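Local coordinates for protein beta-galactosidase (Bacillus circulans subsp. alkalophilus, PDB 3TTY) that hydrolyses terminal beta-D-galactosyl residues of beta-galactosides and carries a TIM-barrel domain that binds galactose in the crystal, at residues F286-H291 and K429-L434; L293-K298 and V335-D340. All coordinates share one frame; numbering follows the deposited sequence.

Contact 1 (F286-H291 and K429-L434); sequences FTAMAH and KYYDAL
A288 and M289, neighbours on one turn of helix 284-296, are the two residues that receive the ring of Y431 from helix 423-435. A288 comes first along the chain and meets the far end of that ring: its CB lies 4.4 Å from Y431 CE2, and its carbonyl O is 3.6 Å from Y431 OH. The hydroxyl has its hydrogen-bond partner one turn further on, at ND2 of N292, so the phenol end is tied to the same helix whose flank it lies against.

M289 does most of the touching. Its CA lies over the CE2-CZ rim of the ring, M289 CB follows over the same face 3.6 Å from Y431 CD2, and the chain runs on toward the root of the tyrosine. M289 CG stands 3.7 Å from the ring centroid and only 14° off the ring normal, a clear CH-pi contact. With CG anti to the backbone N (chi1 -167°) and chi2 also extended, the sulfur is carried on past the ring centre; M289 SD ends 3.7 Å from Y431 CB and views the ring obliquely, 37° off its normal, as a Met-aromatic contact. Methionine and tyrosine thus lie alongside one another, pointing in opposite directions. A leucine in place of Y431 would probably leave N292 without its hydroxyl partner and strip the M289 methylene of the flat face it rests on.

The pair is buried where the barrel domain meets the trimerisation domain. M443 of strand 441-444 touches both M289 and Y431, T441 also packs on the tyrosine, and V427 and H428 of helix 423-435 take up more of the methionine, so the barrel helix is seated against both a helix and a strand of the second domain.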
loop_
_atom_site.group_PDB
_atom_site.type_symbol
_atom_site.label_atom_id
_atom_site.label_comp_id
_atom_site.label_asym_id
_atom_site.label_seq_id
_atom_site.Cartn_x
_atom_site.Cartn_y
_atom_site.Cartn_z
ATOM N N PHE A 286 5.326 17.117 21.827
ATOM C CA PHE A 286 4.503 17.385 20.665
ATOM C C PHE A 286 3.094 17.843 21.037
ATOM O O PHE A 286 2.601 18.830 20.487
ATOM C CB PHE A 286 4.418 16.190 19.707
ATOM C CG PHE A 286 3.579 16.478 18.495
ATOM C CD1 PHE A 286 4.124 17.139 17.404
ATOM C CD2 PHE A 286 2.235 16.147 18.469
ATOM C CE1 PHE A 286 3.346 17.441 16.293
ATOM C CE2 PHE A 286 1.451 16.441 17.358
ATOM C CZ PHE A 286 2.010 17.094 16.270
ATOM N N THR A 287 2.423 17.143 21.949
ATOM C CA THR A 287 1.086 17.614 22.298
ATOM C C THR A 287 1.162 18.984 22.992
ATOM O O THR A 287 0.270 19.814 22.837
ATOM C CB THR A 287 0.164 16.545 23.008
ATOM O OG1 THR A 287 -0.265 17.009 24.300
ATOM C CG2 THR A 287 0.828 15.212 23.120
ATOM N N ALA A 288 2.255 19.253 23.696
ATOM C CA ALA A 288 2.473 20.595 24.242
ATOM C C ALA A 288 2.608 21.632 23.110
ATOM O O ALA A 288 2.040 22.732 23.167
ATOM C CB ALA A 288 3.715 20.613 25.138
ATOM N N MET A 289 3.365 21.277 22.078
ATOM C CA MET A 289 3.520 22.151 20.922
ATOM C C MET A 289 2.166 22.429 20.247
ATOM O O MET A 289 1.922 23.542 19.769
ATOM C CB MET A 289 4.530 21.565 19.920
ATOM C CG MET A 289 4.971 22.558 18.846
ATOM S SD MET A 289 6.116 21.880 17.635
ATOM C CE MET A 289 5.188 20.467 17.036
ATOM N N ALA A 290 1.285 21.431 20.226
ATOM C CA ALA A 290 -0.057 21.621 19.660
ATOM C C ALA A 290 -0.965 22.565 20.482
ATOM O O ALA A 290 -1.627 23.441 19.918
ATOM C CB ALA A 290 -0.747 20.266 19.404
ATOM N N HIS A 291 -1.002 22.389 21.802
ATOM C CA HIS A 291 -1.754 23.311 22.644
ATOM C C HIS A 291 -1.176 24.698 22.416
ATOM O O HIS A 291 -1.905 25.688 22.283
ATOM C CB HIS A 291 -1.604 22.981 24.134
ATOM C CG HIS A 291 -2.217 21.680 24.559
ATOM N ND1 HIS A 291 -3.564 21.414 24.452
ATOM C CD2 HIS A 291 -1.666 20.591 25.151
ATOM C CE1 HIS A 291 -3.813 20.207 24.931
ATOM N NE2 HIS A 291 -2.677 19.690 25.363
ATOM N N LYS A 429 11.664 19.490 16.376
ATOM C CA LYS A 429 13.020 19.276 16.898
ATOM C C LYS A 429 13.485 20.513 17.650
ATOM O O LYS A 429 14.175 20.409 18.666
ATOM C CB LYS A 429 14.014 18.935 15.789
ATOM C CG LYS A 429 13.836 17.552 15.196
ATOM C CD LYS A 429 14.749 17.354 13.998
ATOM C CE LYS A 429 14.640 15.933 13.478
ATOM N NZ LYS A 429 15.262 15.789 12.154
ATOM N N TYR A 430 13.102 21.686 17.150
ATOM C CA TYR A 430 13.504 22.938 17.784
ATOM C C TYR A 430 12.651 23.210 19.013
ATOM O O TYR A 430 13.155 23.662 20.043
ATOM C CB TYR A 430 13.452 24.112 16.790
ATOM C CG TYR A 430 14.676 24.162 15.896
ATOM C CD1 TYR A 430 15.796 24.915 16.249
ATOM C CD2 TYR A 430 14.732 23.424 14.726
ATOM C CE1 TYR A 430 16.931 24.931 15.446
ATOM C CE2 TYR A 430 15.851 23.441 13.923
ATOM C CZ TYR A 430 16.945 24.198 14.280
ATOM O OH TYR A 430 18.060 24.203 13.464
ATOM N N TYR A 431 11.356 22.929 18.909
ATOM C CA TYR A 431 10.457 23.119 20.040
ATOM C C TYR A 431 10.817 22.196 21.218
ATOM O O TYR A 431 10.842 22.631 22.357
ATOM C CB TYR A 431 9.004 22.916 19.623
ATOM C CG TYR A 431 8.016 23.267 20.716
ATOM C CD1 TYR A 431 7.538 24.567 20.854
ATOM C CD2 TYR A 431 7.569 22.302 21.619
ATOM C CE1 TYR A 431 6.632 24.895 21.849
ATOM C CE2 TYR A 431 6.662 22.623 22.616
ATOM C CZ TYR A 431 6.203 23.917 22.730
ATOM O OH TYR A 431 5.315 24.242 23.720
ATOM N N ASP A 432 11.092 20.931 20.913
ATOM C CA ASP A 432 11.515 19.934 21.892
ATOM C C ASP A 432 12.705 20.455 22.687
ATOM O O ASP A 432 12.688 20.469 23.916
ATOM C CB ASP A 432 11.913 18.656 21.156
ATOM C CG ASP A 432 11.901 17.423 22.045
ATOM O OD1 ASP A 432 11.006 17.303 22.909
ATOM O OD2 ASP A 432 12.788 16.553 21.859
ATOM N N ALA A 433 13.733 20.902 21.973
ATOM C CA ALA A 433 14.951 21.403 22.591
ATOM C C ALA A 433 14.656 22.495 23.612
ATOM O O ALA A 433 15.311 22.572 24.651
ATOM C CB ALA A 433 15.927 21.915 21.519
ATOM N N LEU A 434 13.677 23.343 23.317
ATOM C CA LEU A 434 13.281 24.379 24.265
ATOM C C LEU A 434 12.516 23.735 25.422
ATOM O O LEU A 434 12.802 23.996 26.590
ATOM C CB LEU A 434 12.437 25.449 23.576
ATOM C CG LEU A 434 13.198 26.375 22.604
ATOM C CD1 LEU A 434 12.298 26.871 21.486
ATOM C CD2 LEU A 434 13.799 27.557 23.343
#

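Contact 2 (L293-K298 and V335-D340); sequences LMRGLK and VAHGAD
A Schellman motif ends helix 326-336 just before the last strand of the TIM barrel, and R295, near the end of helix 284-296, reaches across to this turn. Two backbone bonds make the motif, A339 N to A334 O and, inside it, G338 N to V335 O at 3.1 Å; G338 is its C-prime residue, at positive phi. These backbone angles would jam a CB against the preceding carbonyl, and a CB would also come tightly up to R295 CD, which passes 4.3 Å from G338 CA.

The turn leaves the carbonyl of H337 facing the arginine. R295 NH1 donates to H337 O at 2.6 Å, with a nearly straight N-H...O angle of 162°. The oxygen lies at the edge of the guanidinium and in its plane, whereas the nitrogen stands 37° above the plane of the carbonyl. Chi1 and chi2 of R295, both extended, carry CD to 3.2 Å from H337 O; the bend at chi3 (81°) then turns the guanidinium so that NH1 reaches the same oxygen. A water also bridges the two side chains: it lies 2.8 Å from H337 ND1, near the imidazole plane, and takes a weak bond from R295 NH2 at 3.1 Å.

Both groups have further partners. R295 NH2 forms a salt bridge with D442 of strand 441-444, and H337 NE2 is hydrogen-bonded to E618 of strand 617-624. The buried contact ties the end of one barrel helix to the turn after the next, while backbone bonds between F303 and both G338 and D340 draw that turn against strand 303-307.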
loop_
_atom_site.group_PDB
_atom_site.type_symbol
_atom_site.label_atom_id
_atom_site.label_comp_id
_atom_site.label_asym_id
_atom_site.label_seq_id
_atom_site.Cartn_x
_atom_site.Cartn_y
_atom_site.Cartn_z
ATOM N N LEU A 293 0.419 25.958 19.826
ATOM C CA LEU A 293 -0.007 26.508 18.550
ATOM C C LEU A 293 -1.434 27.027 18.632
ATOM O O LEU A 293 -1.787 28.002 17.978
ATOM C CB LEU A 293 0.096 25.447 17.448
ATOM C CG LEU A 293 -0.342 25.895 16.056
ATOM C CD1 LEU A 293 0.602 26.982 15.523
ATOM C CD2 LEU A 293 -0.378 24.715 15.115
ATOM N N MET A 294 -2.271 26.378 19.431
ATOM C CA MET A 294 -3.668 26.788 19.489
ATOM C C MET A 294 -3.781 28.128 20.201
ATOM O O MET A 294 -4.661 28.946 19.906
ATOM C CB MET A 294 -4.529 25.728 20.180
ATOM C CG MET A 294 -4.622 24.387 19.455
ATOM S SD MET A 294 -5.420 24.433 17.844
ATOM C CE MET A 294 -4.000 24.648 16.766
ATOM N N ARG A 295 -2.896 28.334 21.162
ATOM C CA ARG A 295 -2.805 29.610 21.846
ATOM C C ARG A 295 -2.325 30.678 20.863
ATOM O O ARG A 295 -2.780 31.821 20.892
ATOM C CB ARG A 295 -1.833 29.500 23.016
ATOM C CG ARG A 295 -1.678 30.766 23.807
ATOM C CD ARG A 295 -0.815 30.519 25.030
ATOM N NE ARG A 295 0.620 30.533 24.754
ATOM C CZ ARG A 295 1.447 29.508 24.958
ATOM N NH1 ARG A 295 0.988 28.345 25.415
ATOM N NH2 ARG A 295 2.745 29.652 24.706
ATOM N N GLY A 296 -1.409 30.291 19.986
ATOM C CA GLY A 296 -0.825 31.235 19.048
ATOM C C GLY A 296 -1.776 31.667 17.948
ATOM O O GLY A 296 -1.597 32.723 17.339
ATOM N N LEU A 297 -2.796 30.862 17.686
ATOM C CA LEU A 297 -3.697 31.179 16.590
ATOM C C LEU A 297 -4.300 32.570 16.773
ATOM O O LEU A 297 -4.532 33.274 15.799
ATOM C CB LEU A 297 -4.796 30.115 16.436
ATOM C CG LEU A 297 -4.365 28.708 16.008
ATOM C CD1 LEU A 297 -5.585 27.826 15.714
ATOM C CD2 LEU A 297 -3.433 28.788 14.784
ATOM N N LYS A 298 -4.562 32.965 18.017
ATOM C CA LYS A 298 -5.055 34.318 18.272
ATOM C C LYS A 298 -4.073 35.104 19.126
ATOM O O LYS A 298 -4.466 35.828 20.045
ATOM C CB LYS A 298 -6.450 34.312 18.903
ATOM C CG LYS A 298 -7.514 33.805 17.961
ATOM C CD LYS A 298 -8.856 33.662 18.640
ATOM C CE LYS A 298 -9.645 34.963 18.604
ATOM N NZ LYS A 298 -9.705 35.545 17.249
ATOM N N VAL A 335 -4.180 23.132 30.141
ATOM C CA VAL A 335 -4.362 24.374 30.877
ATOM C C VAL A 335 -3.058 25.169 30.924
ATOM O O VAL A 335 -3.050 26.387 30.740
ATOM C CB VAL A 335 -4.863 24.112 32.310
ATOM C CG1 VAL A 335 -5.006 25.432 33.073
ATOM C CG2 VAL A 335 -6.183 23.339 32.274
ATOM N N ALA A 336 -1.959 24.456 31.162
ATOM C CA ALA A 336 -0.623 25.035 31.231
ATOM C C ALA A 336 -0.275 25.819 29.963
ATOM O O ALA A 336 0.525 26.755 30.000
ATOM C CB ALA A 336 0.400 23.929 31.448
ATOM N N HIS A 337 -0.869 25.431 28.837
ATOM C CA HIS A 337 -0.537 26.072 27.572
ATOM C C HIS A 337 -1.584 27.043 27.058
ATOM O O HIS A 337 -1.448 27.568 25.960
ATOM C CB HIS A 337 -0.135 25.043 26.519
ATOM C CG HIS A 337 1.138 24.332 26.856
ATOM N ND1 HIS A 337 2.374 24.930 26.737
ATOM C CD2 HIS A 337 1.364 23.098 27.359
ATOM C CE1 HIS A 337 3.309 24.084 27.128
ATOM N NE2 HIS A 337 2.723 22.963 27.506
ATOM N N GLY A 338 -2.597 27.327 27.872
ATOM C CA GLY A 338 -3.537 28.383 27.543
ATOM C C GLY A 338 -4.996 27.980 27.580
ATOM O O GLY A 338 -5.872 28.802 27.353
ATOM N N ALA A 339 -5.270 26.715 27.867
ATOM C CA ALA A 339 -6.653 26.236 27.897
ATOM C C ALA A 339 -7.401 26.742 29.129
ATOM O O ALA A 339 -6.914 26.621 30.247
ATOM C CB ALA A 339 -6.691 24.706 27.836
ATOM N N ASP A 340 -8.582 27.313 28.919
ATOM C CA ASP A 340 -9.410 27.802 30.019
ATOM C C ASP A 340 -10.672 26.962 30.179
ATOM O O ASP A 340 -11.622 27.357 30.855
ATOM C CB ASP A 340 -9.767 29.282 29.832
ATOM C CG ASP A 340 -8.697 30.216 30.378
ATOM O OD1 ASP A 340 -7.653 29.707 30.836
ATOM O OD2 ASP A 340 -8.900 31.454 30.341
HETATM O O HOH W 1 3.692 27.443 26.623
#

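In the fold
From the N terminus, helix 284-296 comes first and serves both contacts: its earlier turns enter contact 1 and its last turn contact 2. The chain then makes strand 303-307 and helix 326-336 and returns at 335-340, closing the shorter loop, contact 2, inside the barrel domain. It runs on through strand 339-344 and helix 371-386 into the trimerisation domain, where helix 423-435 closes the longer loop, contact 1, which encloses the shorter one. The centres lie about 13 Å apart and the two touch directly, H291 CB meeting H337 CB at 3.5 Å. Contact 2 joins helix 284-296 to the turn between helix 326-336 and strand 339-344, and contact 1 joins it to the trimerisation domain.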